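Local coordinates for Abbfa_003403 (Acinetobacter baumannii, PDB 4ZXH), which probably assembles a peptide nonribosomally, using condensation, adenylation, phosphopantetheine-bearing carrier and thioesterase domains joined in one chain, at residues Ala1120-Met1125 and Tyr1131-Trp1136; Leu1069-Gly1074 and Gly1140-Glu1145; Met1081-His1086 and Gln1311-Met1316; Cys983-Gln988 and Asn1016-Ala1021; Val1109-Met1114 and Trp1136-Ala1141. All coordinates share one frame; numbering follows the deposited sequence.

Contact 1: residues Ala1120-Met1125 and Tyr1131-Trp1136; sequences AEMQKM and YFLGGW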
# COMPACT_ATOMS: atom_id res chain seq x y z
N ALA A 1120 42.30 1.53 27.27
CA ALA A 1120 41.71 0.24 27.62
C ALA A 1120 40.73 -0.21 26.53
O ALA A 1120 40.73 -1.38 26.16
CB ALA A 1120 41.02 0.30 28.96
N GLU A 1121 39.90 0.70 26.02
CA GLU A 1121 39.01 0.35 24.90
C GLU A 1121 39.79 -0.11 23.66
O GLU A 1121 39.38 -1.04 22.97
CB GLU A 1121 38.08 1.51 24.53
CG GLU A 1121 36.77 1.57 25.34
CD GLU A 1121 35.83 0.39 25.05
OE1 GLU A 1121 35.58 0.09 23.86
OE2 GLU A 1121 35.34 -0.25 26.02
N MET A 1122 40.92 0.56 23.39
CA MET A 1122 41.75 0.22 22.24
C MET A 1122 42.38 -1.17 22.41
O MET A 1122 42.41 -1.98 21.48
CB MET A 1122 42.86 1.26 22.06
CG MET A 1122 42.39 2.67 21.70
SD MET A 1122 43.75 3.85 21.91
CE MET A 1122 44.96 3.21 20.75
N GLN A 1123 42.86 -1.46 23.61
CA GLN A 1123 43.57 -2.71 23.83
C GLN A 1123 42.66 -3.96 23.83
O GLN A 1123 43.16 -5.08 23.78
CB GLN A 1123 44.38 -2.62 25.12
CG GLN A 1123 45.70 -1.89 24.87
CD GLN A 1123 46.62 -1.80 26.08
OE1 GLN A 1123 46.17 -1.64 27.23
NE2 GLN A 1123 47.92 -1.90 25.83
N LYS A 1124 41.34 -3.77 23.83
CA LYS A 1124 40.39 -4.87 23.59
C LYS A 1124 40.40 -5.34 22.13
O LYS A 1124 40.18 -6.51 21.85
CB LYS A 1124 38.97 -4.45 23.97
CG LYS A 1124 38.71 -4.32 25.45
CD LYS A 1124 37.33 -3.77 25.73
CE LYS A 1124 36.23 -4.74 25.34
NZ LYS A 1124 34.90 -4.24 25.81
N MET A 1125 40.64 -4.41 21.21
CA MET A 1125 40.67 -4.73 19.78
C MET A 1125 42.10 -4.87 19.27
O MET A 1125 42.36 -5.63 18.36
CB MET A 1125 39.91 -3.67 18.97
CG MET A 1125 38.42 -3.63 19.25
SD MET A 1125 37.51 -2.33 18.40
CE MET A 1125 36.98 -3.15 16.89
N TYR A 1131 51.21 1.40 17.75
CA TYR A 1131 49.94 2.08 17.58
C TYR A 1131 50.04 3.24 16.62
O TYR A 1131 51.13 3.81 16.44
CB TYR A 1131 49.40 2.55 18.92
CG TYR A 1131 48.99 1.39 19.77
CD1 TYR A 1131 47.80 0.72 19.53
CD2 TYR A 1131 49.81 0.93 20.78
CE1 TYR A 1131 47.44 -0.38 20.29
CE2 TYR A 1131 49.46 -0.15 21.54
CZ TYR A 1131 48.27 -0.80 21.30
OH TYR A 1131 47.92 -1.88 22.08
N PHE A 1132 48.91 3.57 15.99
CA PHE A 1132 48.85 4.63 15.00
C PHE A 1132 47.64 5.49 15.35
O PHE A 1132 46.51 5.02 15.35
CB PHE A 1132 48.77 4.05 13.58
CG PHE A 1132 48.87 5.07 12.48
CD1 PHE A 1132 49.60 6.24 12.66
CD2 PHE A 1132 48.20 4.87 11.28
CE1 PHE A 1132 49.68 7.19 11.64
CE2 PHE A 1132 48.28 5.82 10.27
CZ PHE A 1132 49.02 6.98 10.45
N LEU A 1133 47.88 6.76 15.67
CA LEU A 1133 46.89 7.60 16.32
C LEU A 1133 46.73 8.92 15.60
O LEU A 1133 47.64 9.37 14.90
CB LEU A 1133 47.29 7.91 17.76
CG LEU A 1133 47.90 6.83 18.62
CD1 LEU A 1133 48.61 7.50 19.73
CD2 LEU A 1133 46.80 5.96 19.16
N GLY A 1134 45.60 9.57 15.84
CA GLY A 1134 45.39 10.85 15.23
C GLY A 1134 44.07 11.48 15.60
O GLY A 1134 43.22 10.83 16.22
N GLY A 1135 43.90 12.73 15.19
CA GLY A 1135 42.74 13.50 15.56
C GLY A 1135 42.72 14.87 14.89
O GLY A 1135 43.77 15.43 14.50
N TRP A 1136 41.51 15.38 14.72
CA TRP A 1136 41.35 16.71 14.18
C TRP A 1136 41.18 17.62 15.38
O TRP A 1136 40.52 17.24 16.35
CB TRP A 1136 40.15 16.79 13.23
CG TRP A 1136 39.74 18.20 13.01
CD1 TRP A 1136 40.40 19.14 12.26
CD2 TRP A 1136 38.61 18.86 13.57
NE1 TRP A 1136 39.74 20.35 12.31
CE2 TRP A 1136 38.63 20.20 13.11
CE3 TRP A 1136 37.57 18.46 14.41
CZ2 TRP A 1136 37.66 21.14 13.47
CZ3 TRP A 1136 36.59 19.40 14.77
CH2 TRP A 1136 36.65 20.72 14.31
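Met-1122 of helix 1111-1125 drops its methyl group onto Tyr-1131 and Leu-1133, residues of strand 1131-1136 in the central sheet of the thioesterase domain, which has the alpha/beta-hydrolase fold. Helix and strand follow one another in the chain, and their segments run at 136°, strongly inclined and closer to antiparallel than to parallel. The Met-1122 chain leaves the helix with CG beside the backbone N and runs nearly straight through chi2. A bend at chi3 (60°) then swings CE towards the strand. CE is the touching atom in both directions: it lies 3.7 Å from Leu-1133 CD2 and 4.0 Å from Tyr-1131 CD1, approaching the phenol ring obliquely. The leucine, whose chain crosses the methionine at about a right angle, offers a single branch, CD2. At the far end of the phenol, Gln-1123 comes across from the helix. Its chain is extended beyond CG and runs past the hydroxyl, with CG 3.6 Å from Tyr-1131 OH. The amide is turned 60° from the ring plane and its NE2 stays 3.8 Å from that OH, so this is contact without a bond. The hydroxyl has its polar partner in O of Gln-1126, the residue after Met-1125, which ties the ring tip to the connection between helix and strand. Met-1122 also touches Trp-1068 and Phe-1070 on the neighbouring strand 1067-1070, extending the apolar layer to the next strand. Leu-1133 also meets Ala-1143 and Ser-1147 of helix 1138-1152, its other branch, CD1, turning to Ala-1143 O.

Contact 2: residues Leu1069-Gly1074 and Gly1140-Glu1145; sequences LFHPIG and GAIAYE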
# COMPACT_ATOMS: atom_id res chain seq x y z
N LEU A 1069 41.30 7.29 15.64
CA LEU A 1069 40.95 8.71 15.64
C LEU A 1069 40.12 9.08 16.86
O LEU A 1069 39.25 8.34 17.27
CB LEU A 1069 40.21 9.06 14.35
CG LEU A 1069 41.03 8.79 13.07
CD1 LEU A 1069 40.17 8.85 11.84
CD2 LEU A 1069 42.22 9.74 12.94
N PHE A 1070 40.40 10.25 17.42
CA PHE A 1070 39.71 10.64 18.64
C PHE A 1070 38.90 11.90 18.47
O PHE A 1070 39.31 12.83 17.79
CB PHE A 1070 40.73 10.80 19.74
CG PHE A 1070 41.58 9.61 19.89
CD1 PHE A 1070 41.12 8.49 20.57
CD2 PHE A 1070 42.84 9.58 19.32
CE1 PHE A 1070 41.90 7.36 20.70
CE2 PHE A 1070 43.64 8.47 19.46
CZ PHE A 1070 43.16 7.35 20.14
N HIS A 1071 37.74 11.92 19.12
CA HIS A 1071 36.80 13.01 18.98
C HIS A 1071 37.43 14.35 19.30
O HIS A 1071 38.32 14.41 20.14
CB HIS A 1071 35.61 12.78 19.90
CG HIS A 1071 35.96 12.72 21.35
ND1 HIS A 1071 36.25 13.84 22.10
CD2 HIS A 1071 36.05 11.67 22.20
CE1 HIS A 1071 36.51 13.48 23.35
NE2 HIS A 1071 36.40 12.17 23.43
N PRO A 1072 36.97 15.41 18.64
CA PRO A 1072 37.31 16.79 19.02
C PRO A 1072 36.48 17.25 20.20
O PRO A 1072 35.81 16.41 20.82
CB PRO A 1072 36.96 17.59 17.77
CG PRO A 1072 35.87 16.78 17.12
CD PRO A 1072 36.16 15.35 17.40
N ILE A 1073 36.48 18.56 20.49
CA ILE A 1073 35.75 19.13 21.64
C ILE A 1073 34.31 18.63 21.76
O ILE A 1073 33.88 18.26 22.83
CB ILE A 1073 35.70 20.67 21.58
CG1 ILE A 1073 37.09 21.27 21.52
CG2 ILE A 1073 35.00 21.21 22.81
CD1 ILE A 1073 37.85 21.10 22.83
N GLY A 1074 33.56 18.62 20.67
CA GLY A 1074 32.17 18.20 20.72
C GLY A 1074 31.93 16.74 21.09
O GLY A 1074 30.83 16.38 21.52
N GLY A 1140 43.69 15.58 18.16
CA GLY A 1140 45.14 15.58 18.17
C GLY A 1140 45.75 15.65 19.56
O GLY A 1140 46.73 14.94 19.84
N ALA A 1141 45.18 16.48 20.44
CA ALA A 1141 45.69 16.60 21.81
C ALA A 1141 45.46 15.33 22.65
O ALA A 1141 46.33 14.92 23.40
CB ALA A 1141 45.08 17.79 22.50
N ILE A 1142 44.29 14.72 22.51
CA ILE A 1142 44.03 13.41 23.11
C ILE A 1142 45.05 12.39 22.65
O ILE A 1142 45.66 11.71 23.49
CB ILE A 1142 42.63 12.91 22.76
CG1 ILE A 1142 41.58 13.83 23.39
CG2 ILE A 1142 42.44 11.48 23.23
CD1 ILE A 1142 40.17 13.45 23.08
N ALA A 1143 45.27 12.32 21.33
CA ALA A 1143 46.27 11.41 20.74
C ALA A 1143 47.64 11.58 21.35
O ALA A 1143 48.35 10.60 21.58
CB ALA A 1143 46.36 11.63 19.25
N TYR A 1144 48.02 12.83 21.61
CA TYR A 1144 49.30 13.13 22.21
C TYR A 1144 49.38 12.50 23.58
O TYR A 1144 50.35 11.80 23.89
CB TYR A 1144 49.51 14.64 22.29
CG TYR A 1144 50.91 15.10 22.67
CD1 TYR A 1144 51.97 14.97 21.78
CD2 TYR A 1144 51.15 15.72 23.88
CE1 TYR A 1144 53.24 15.41 22.10
CE2 TYR A 1144 52.41 16.17 24.22
CZ TYR A 1144 53.46 16.01 23.33
OH TYR A 1144 54.72 16.46 23.67
N GLU A 1145 48.35 12.71 24.40
CA GLU A 1145 48.36 12.18 25.76
C GLU A 1145 48.25 10.64 25.78
O GLU A 1145 48.83 9.98 26.63
CB GLU A 1145 47.23 12.80 26.61
CG GLU A 1145 47.05 12.16 27.99
CD GLU A 1145 48.29 12.33 28.89
OE1 GLU A 1145 49.11 13.24 28.64
OE2 GLU A 1145 48.42 11.55 29.86
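His-1071 ND1 donates to Pro-1072 O over 2.9 Å, a nearly straight bond (164° at the hydrogen) whose acceptor lies in the imidazole plane. The other nitrogen, NE2, is bonded to Tyr-1118 OH of helix 1111-1125, so two partners fix the rotation of a buried ring. Its first torsion sets CG between the backbone N and the carbonyl carbon (chi1 61°), turning the ring back towards helix 1138-1152 although CB points away from it. In this alpha/beta-hydrolase fold, strand 1067-1070 runs out here into a loop that in related enzymes helps to form the oxyanion hole; helix 1138-1152 is the one that follows the presumed nucleophile. Ile-1142 of that helix serves both halves of the contact. Its CD1 lies over one face of the imidazole, a CH-pi contact 4.0 Å from the ring centroid of His-1071, and the same methyl is 3.6 Å from His-1071 O. The other branch, CG2, reaches back to the strand and meets Phe-1070 CG at 3.9 Å. The phenyl ring is met obliquely by this methyl and by Ala-1143, and continues on to Ile-1146 one turn later. Strand residue Leu-1133 backs the phenyl too, so Phe-1070 fills the layer between sheet and helix. Ala-1143 CB, in its oblique approach to the ring, is 4.1 Å from Phe-1070 CD2.

Contact 3: residues Met1081-His1086 and Gln1311-Met1316; sequences MELSRH and QTIDQM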
# COMPACT_ATOMS: atom_id res chain seq x y z
N MET A 1081 34.13 11.01 8.94
CA MET A 1081 33.46 10.27 7.88
C MET A 1081 33.99 10.67 6.51
O MET A 1081 34.45 9.82 5.76
CB MET A 1081 31.95 10.47 7.93
CG MET A 1081 31.33 10.11 9.25
SD MET A 1081 29.52 10.25 9.21
CE MET A 1081 29.16 8.63 8.52
N GLU A 1082 33.95 11.95 6.17
CA GLU A 1082 34.36 12.34 4.83
C GLU A 1082 35.84 11.98 4.62
O GLU A 1082 36.20 11.47 3.56
CB GLU A 1082 34.09 13.82 4.58
CG GLU A 1082 34.45 14.31 3.19
CD GLU A 1082 33.62 13.64 2.04
OE1 GLU A 1082 32.42 13.34 2.19
OE2 GLU A 1082 34.21 13.40 0.96
N LEU A 1083 36.68 12.21 5.64
CA LEU A 1083 38.09 11.83 5.56
C LEU A 1083 38.27 10.34 5.25
O LEU A 1083 39.13 9.97 4.44
CB LEU A 1083 38.81 12.15 6.87
CG LEU A 1083 40.24 11.62 7.00
CD1 LEU A 1083 41.24 12.39 6.13
CD2 LEU A 1083 40.67 11.60 8.46
N SER A 1084 37.45 9.50 5.88
CA SER A 1084 37.56 8.06 5.72
C SER A 1084 37.26 7.64 4.27
O SER A 1084 37.77 6.62 3.80
CB SER A 1084 36.63 7.35 6.69
OG SER A 1084 35.36 7.12 6.09
N ARG A 1085 36.44 8.42 3.56
CA ARG A 1085 36.03 8.05 2.21
C ARG A 1085 37.20 8.16 1.23
O ARG A 1085 37.17 7.56 0.18
CB ARG A 1085 34.84 8.90 1.74
CG ARG A 1085 33.62 8.77 2.67
CD ARG A 1085 32.39 9.49 2.18
NE ARG A 1085 31.26 9.26 3.10
CZ ARG A 1085 30.74 10.17 3.93
NH1 ARG A 1085 31.23 11.40 3.98
NH2 ARG A 1085 29.73 9.85 4.72
N HIS A 1086 38.24 8.88 1.61
CA HIS A 1086 39.37 9.08 0.69
C HIS A 1086 40.65 8.45 1.17
O HIS A 1086 41.66 8.51 0.46
CB HIS A 1086 39.59 10.57 0.46
CG HIS A 1086 38.34 11.30 0.10
ND1 HIS A 1086 37.76 11.22 -1.14
CD2 HIS A 1086 37.52 12.08 0.85
CE1 HIS A 1086 36.65 11.94 -1.16
NE2 HIS A 1086 36.48 12.47 0.04
N GLN A 1311 45.44 12.03 1.23
CA GLN A 1311 46.61 11.72 0.41
C GLN A 1311 47.89 11.97 1.20
O GLN A 1311 48.83 11.19 1.11
CB GLN A 1311 46.61 12.54 -0.87
CG GLN A 1311 45.64 12.06 -1.93
CD GLN A 1311 46.17 10.86 -2.68
OE1 GLN A 1311 45.72 9.75 -2.47
NE2 GLN A 1311 47.15 11.09 -3.55
N THR A 1312 47.91 13.04 1.99
CA THR A 1312 49.10 13.38 2.77
C THR A 1312 49.37 12.31 3.81
O THR A 1312 50.50 11.87 3.98
CB THR A 1312 48.96 14.72 3.46
OG1 THR A 1312 48.93 15.76 2.46
CG2 THR A 1312 50.11 14.96 4.38
N ILE A 1313 48.31 11.86 4.48
CA ILE A 1313 48.41 10.80 5.47
C ILE A 1313 48.90 9.52 4.82
O ILE A 1313 49.80 8.87 5.35
CB ILE A 1313 47.06 10.52 6.17
CG1 ILE A 1313 46.65 11.72 7.01
CG2 ILE A 1313 47.12 9.26 7.02
CD1 ILE A 1313 45.30 11.55 7.67
N ASP A 1314 48.32 9.16 3.68
CA ASP A 1314 48.69 7.91 3.01
C ASP A 1314 50.12 7.93 2.45
O ASP A 1314 50.82 6.91 2.48
CB ASP A 1314 47.70 7.59 1.89
CG ASP A 1314 46.41 6.93 2.42
OD1 ASP A 1314 46.43 6.29 3.51
OD2 ASP A 1314 45.36 7.05 1.74
N GLN A 1315 50.58 9.09 1.97
CA GLN A 1315 51.94 9.21 1.46
C GLN A 1315 52.99 9.25 2.59
O GLN A 1315 54.11 8.79 2.42
CB GLN A 1315 52.07 10.45 0.58
CG GLN A 1315 51.16 10.41 -0.65
CD GLN A 1315 51.20 11.71 -1.45
OE1 GLN A 1315 51.73 12.72 -0.99
NE2 GLN A 1315 50.65 11.68 -2.66
N MET A 1316 52.60 9.80 3.74
CA MET A 1316 53.50 9.92 4.88
C MET A 1316 53.63 8.58 5.64
O MET A 1316 54.69 8.25 6.17
CB MET A 1316 53.01 11.02 5.81
CG MET A 1316 53.92 11.37 6.99
SD MET A 1316 55.58 11.97 6.57
CE MET A 1316 55.21 13.07 5.17
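Leu-1083 overlaps Ile-1313 only at the ends of the two chains, with CD1 of the one 4.4 Å from CD1 of the other, a loose apolar touch. Ile-1313 points its CB at helix 1081-1086, whereas Leu-1083 starts across the line of approach and reaches Ile-1313 by its tip. Nearer the surface Asp-1314 turns its CB towards the short helix, but its OD2 and His-1086 O, 4.2 Å apart, are two acceptors and form no bond. That carboxylate is held from beyond the segments: OD2 takes the amide N-H of Asn-1088, and OD1 forms a salt bridge with Arg-1091. Both helices belong to the alpha/beta-hydrolase fold of the thioesterase domain, 1303-1316 being its last helix and 1081-1086 the one after strand 1067-1070. On the short helix Glu-1082 grips two residues further on. His-1086 NE2 donates to Glu-1082 OE2 at 2.6 Å, on the anti side of the carboxylate and 25° out of its plane. Arg-1085 NH1 makes a salt bridge to Glu-1082 OE1 at 2.9 Å, arriving from above the carboxylate plane. Arg-994 is a further salt-bridge partner of Glu-1082 OE1, and Arg-1085 NH2 turns to Glu-987 of the carrier domain.

Contact 4: residues Cys983-Gln988 and Asn1016-Ala1021; sequences CTTFEQ and NHLKKA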
# COMPACT_ATOMS: atom_id res chain seq x y z
N CYS A 983 24.82 5.38 8.99
CA CYS A 983 25.37 5.78 7.70
C CYS A 983 26.61 4.99 7.40
O CYS A 983 26.71 4.37 6.34
CB CYS A 983 25.69 7.27 7.66
SG CYS A 983 24.28 8.30 7.33
N THR A 984 27.57 4.99 8.32
CA THR A 984 28.75 4.16 8.17
C THR A 984 28.40 2.69 7.88
O THR A 984 29.04 2.04 7.07
CB THR A 984 29.62 4.24 9.40
OG1 THR A 984 30.12 5.57 9.49
CG2 THR A 984 30.79 3.34 9.25
N THR A 985 27.35 2.18 8.51
CA THR A 985 27.00 0.79 8.28
C THR A 985 26.39 0.60 6.88
O THR A 985 26.79 -0.30 6.15
CB THR A 985 26.05 0.26 9.34
OG1 THR A 985 26.71 0.31 10.61
CG2 THR A 985 25.79 -1.16 9.08
N PHE A 986 25.47 1.47 6.50
CA PHE A 986 24.97 1.45 5.12
C PHE A 986 26.10 1.53 4.10
O PHE A 986 26.10 0.75 3.13
CB PHE A 986 24.01 2.59 4.85
CG PHE A 986 22.60 2.31 5.27
CD1 PHE A 986 22.34 1.60 6.44
CD2 PHE A 986 21.53 2.80 4.51
CE1 PHE A 986 21.02 1.36 6.85
CE2 PHE A 986 20.22 2.56 4.90
CZ PHE A 986 19.96 1.85 6.08
N GLU A 987 27.04 2.46 4.29
CA GLU A 987 28.13 2.71 3.33
C GLU A 987 28.95 1.45 3.13
O GLU A 987 29.24 1.01 2.00
CB GLU A 987 29.06 3.83 3.80
CG GLU A 987 28.52 5.24 3.54
CD GLU A 987 29.38 6.34 4.17
OE1 GLU A 987 30.47 6.06 4.75
OE2 GLU A 987 28.96 7.52 4.08
N GLN A 988 29.28 0.86 4.27
CA GLN A 988 30.29 -0.19 4.34
C GLN A 988 29.71 -1.50 3.72
O GLN A 988 30.35 -2.18 2.91
CB GLN A 988 30.70 -0.49 5.76
CG GLN A 988 31.77 0.27 6.20
CD GLN A 988 32.93 -0.56 6.66
OE1 GLN A 988 32.87 -1.77 7.00
NE2 GLN A 988 33.97 0.15 6.85
N ASN A 1016 21.83 -8.11 11.50
CA ASN A 1016 22.59 -8.88 12.48
C ASN A 1016 23.79 -8.09 13.00
O ASN A 1016 24.19 -8.23 14.15
CB ASN A 1016 23.02 -10.22 11.89
CG ASN A 1016 21.92 -11.28 12.00
OD1 ASN A 1016 21.76 -11.89 13.06
ND2 ASN A 1016 21.15 -11.47 10.93
N HIS A 1017 24.32 -7.22 12.15
CA HIS A 1017 25.36 -6.29 12.58
C HIS A 1017 24.80 -5.22 13.52
O HIS A 1017 25.36 -4.96 14.58
CB HIS A 1017 26.02 -5.63 11.38
CG HIS A 1017 27.09 -4.65 11.75
ND1 HIS A 1017 26.91 -3.29 11.66
CD2 HIS A 1017 28.33 -4.85 12.25
CE1 HIS A 1017 28.01 -2.68 12.07
NE2 HIS A 1017 28.89 -3.60 12.44
N LEU A 1018 23.68 -4.61 13.14
CA LEU A 1018 23.05 -3.58 13.97
C LEU A 1018 22.66 -4.08 15.36
O LEU A 1018 22.73 -3.33 16.33
CB LEU A 1018 21.82 -3.01 13.26
CG LEU A 1018 22.19 -2.12 12.08
CD1 LEU A 1018 20.95 -1.57 11.39
CD2 LEU A 1018 23.12 -0.99 12.55
N LYS A 1019 22.23 -5.35 15.46
CA LYS A 1019 21.98 -5.97 16.75
C LYS A 1019 23.22 -5.91 17.63
O LYS A 1019 23.13 -5.50 18.79
CB LYS A 1019 21.55 -7.44 16.61
CG LYS A 1019 20.11 -7.71 16.21
CD LYS A 1019 19.84 -9.23 16.22
CE LYS A 1019 18.50 -9.59 15.58
NZ LYS A 1019 18.28 -11.06 15.44
N LYS A 1020 24.37 -6.33 17.10
CA LYS A 1020 25.62 -6.26 17.86
C LYS A 1020 26.00 -4.81 18.22
O LYS A 1020 26.40 -4.53 19.35
CB LYS A 1020 26.77 -6.90 17.08
CG LYS A 1020 26.99 -8.37 17.37
CD LYS A 1020 28.29 -8.87 16.76
N ALA A 1021 25.85 -3.89 17.27
CA ALA A 1021 26.34 -2.53 17.43
C ALA A 1021 25.55 -1.75 18.48
O ALA A 1021 26.07 -0.80 19.07
CB ALA A 1021 26.30 -1.79 16.07
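Thr-985 points its CB at helix 1008-1022; both of its branches meet His-1017, and OG1 also lies near Leu-1018. CB itself stays back, 4.3 Å from His-1017 ND1. A chi1 of -62° puts OG1 beside the backbone N and leaves CG2 anti to it, where the methyl comes within 3.5 Å of His-1017 ND1 and meets the ring obliquely. OG1 lies 3.6 Å from His-1017 CE1, so methyl and hydroxyl both lie against the ND1-CE1 bond, on one side of the ring plane. The hydroxyl's bond is made within its own helix, to Glu-981 O one turn earlier; towards helix 1008-1022 it offers only van der Waals contact. Leu-1018 CD2 lies 4.3 Å from Thr-985 OG1, roughly at right angles to the imidazole direction. His-1017 comes from the opposite direction, its CG anti to the backbone N (chi1 179°), which throws the ring out towards Thr-985. This is the helix-helix packing of a peptidyl carrier protein, a small helical bundle; helix 1008-1022 begins at the GGHSL signature, whose serine carries the phosphopantetheine arm in such domains. Leu-1014, one turn earlier on that helix, touches Thr-985 and Phe-986, and Leu-1018 passes on to Leu-1040 of helix 1037-1046. Helix 977-990 thus lies between helix 1008-1022 and helix 1081-1086 of the thioesterase, where Cys-983 and Thr-984 meet Met-1081, with Val-1037 covering Cys-983 and Phe-986.

Contact 5: residues Val1109-Met1114 and Trp1136-Ala1141; sequences VAIEEM and WCFGGA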
# COMPACT_ATOMS: atom_id res chain seq x y z
N VAL A 1109 36.54 14.69 32.30
CA VAL A 1109 36.94 16.10 32.37
C VAL A 1109 38.45 16.29 32.52
O VAL A 1109 38.94 17.42 32.63
CB VAL A 1109 36.24 16.81 33.54
CG1 VAL A 1109 34.75 16.96 33.25
CG2 VAL A 1109 36.50 16.07 34.84
N ALA A 1110 39.19 15.20 32.53
CA ALA A 1110 40.64 15.29 32.57
C ALA A 1110 41.20 14.48 31.42
O ALA A 1110 40.90 13.30 31.29
CB ALA A 1110 41.17 14.80 33.89
N ILE A 1111 42.01 15.12 30.57
CA ILE A 1111 42.58 14.42 29.42
C ILE A 1111 43.34 13.17 29.84
O ILE A 1111 43.26 12.14 29.16
CB ILE A 1111 43.49 15.35 28.59
CG1 ILE A 1111 42.65 16.10 27.57
CG2 ILE A 1111 44.50 14.58 27.83
CD1 ILE A 1111 43.42 16.60 26.40
N GLU A 1112 44.02 13.25 30.97
CA GLU A 1112 44.78 12.10 31.46
C GLU A 1112 43.84 10.90 31.71
O GLU A 1112 44.17 9.76 31.36
CB GLU A 1112 45.57 12.47 32.74
CG GLU A 1112 46.70 13.54 32.53
CD GLU A 1112 46.28 15.02 32.75
OE1 GLU A 1112 45.06 15.32 32.77
OE2 GLU A 1112 47.17 15.90 32.91
N GLU A 1113 42.65 11.16 32.25
CA GLU A 1113 41.71 10.08 32.55
C GLU A 1113 41.02 9.57 31.29
O GLU A 1113 40.83 8.37 31.11
CB GLU A 1113 40.66 10.54 33.57
CG GLU A 1113 41.21 10.79 34.96
CD GLU A 1113 41.99 9.60 35.50
OE1 GLU A 1113 41.59 8.45 35.23
OE2 GLU A 1113 43.02 9.82 36.18
N MET A 1114 40.65 10.51 30.44
CA MET A 1114 40.11 10.23 29.11
C MET A 1114 41.00 9.22 28.38
O MET A 1114 40.53 8.24 27.83
CB MET A 1114 40.01 11.54 28.32
CG MET A 1114 39.10 11.57 27.15
SD MET A 1114 38.96 13.25 26.48
CE MET A 1114 38.41 14.15 27.93
N TRP A 1136 41.51 15.38 14.72
CA TRP A 1136 41.35 16.71 14.18
C TRP A 1136 41.18 17.62 15.38
O TRP A 1136 40.52 17.24 16.35
CB TRP A 1136 40.15 16.79 13.23
CG TRP A 1136 39.74 18.20 13.01
CD1 TRP A 1136 40.40 19.14 12.26
CD2 TRP A 1136 38.61 18.86 13.57
NE1 TRP A 1136 39.74 20.35 12.31
CE2 TRP A 1136 38.63 20.20 13.11
CE3 TRP A 1136 37.57 18.46 14.41
CZ2 TRP A 1136 37.66 21.14 13.47
CZ3 TRP A 1136 36.59 19.40 14.77
CH2 TRP A 1136 36.65 20.72 14.31
N CYS A 1137 41.79 18.80 15.36
CA CYS A 1137 41.64 19.73 16.48
C CYS A 1137 42.03 19.06 17.81
O CYS A 1137 43.10 18.44 17.94
CB CYS A 1137 40.20 20.27 16.52
SG CYS A 1137 39.88 21.68 17.62
N PHE A 1138 41.14 19.15 18.79
CA PHE A 1138 41.36 18.60 20.13
C PHE A 1138 41.66 17.08 20.13
O PHE A 1138 42.39 16.57 20.98
CB PHE A 1138 40.15 18.93 20.98
CG PHE A 1138 40.24 18.48 22.41
CD1 PHE A 1138 41.10 19.10 23.29
CD2 PHE A 1138 39.40 17.48 22.88
CE1 PHE A 1138 41.16 18.70 24.61
CE2 PHE A 1138 39.45 17.07 24.20
CZ PHE A 1138 40.34 17.68 25.07
N GLY A 1139 41.11 16.37 19.14
CA GLY A 1139 41.46 14.97 18.94
C GLY A 1139 42.97 14.73 18.91
O GLY A 1139 43.47 13.81 19.55
N GLY A 1140 43.69 15.58 18.16
CA GLY A 1140 45.14 15.58 18.17
C GLY A 1140 45.75 15.65 19.56
O GLY A 1140 46.73 14.94 19.84
N ALA A 1141 45.18 16.48 20.44
CA ALA A 1141 45.69 16.60 21.81
C ALA A 1141 45.46 15.33 22.65
O ALA A 1141 46.33 14.92 23.40
CB ALA A 1141 45.08 17.79 22.50
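Ile-1111 pushes its CD1 methyl into the angle between Phe-1138 and Ala-1141, near the starts of helices 1111-1125 and 1138-1152. The far end of the phenyl ring forms one wall: CD1 lies 3.5 Å from Phe-1138 CZ, and CG1 of the isoleucine backs it at 3.8 Å from the same CZ. Ala-1141 CB, 4.4 Å from Ile-1111 CD1, is the looser wall. In return the phenyl is a bump of its own. With CG anti to the backbone N (chi1 -178°), it reaches away from its helix, coming from the direction opposite to Ile-1111, and packs against both that residue and Met-1114, which lie on the same side of its plane. Met-1114 SD is 4.5 Å from Phe-1138 CE2, and both this sulfur and the isoleucine methyl approach the ring obliquely. Asn-1246 and Leu-1250 of helix 1233-1251 also touch Phe-1138, and Ile-1142 touches Met-1114. Immediately before this phenylalanine Cys-1137 sits in a sharp turn with positive phi (54°), touching His-1297. The spacing Gly-1135, Cys-1137, Gly-1139 between strand and helix is that of the nucleophile elbow of alpha/beta hydrolases, with Cys-1137 as the probable nucleophile.

Overall arrangement
Contacts 1, 2 and 5 build one buried layer of the thioesterase domain: contacts 1 and 5 share helix 1111-1125, contacts 2 and 5 share helix 1138-1152, and the strands of contacts 1 and 2 are neighbours in one sheet. Their touching is mainly apolar, with methyls against rings; the centres of contacts 2 and 5 are about 4 Å apart. Contact 3 lies nearer the surface, where the apolar touch is thin and charged residues surround it. Contact 4 is buried too, but in the carrier domain. Contacts 3 and 4 meet at the domain junction through one salt bridge and a methionine packed between helices.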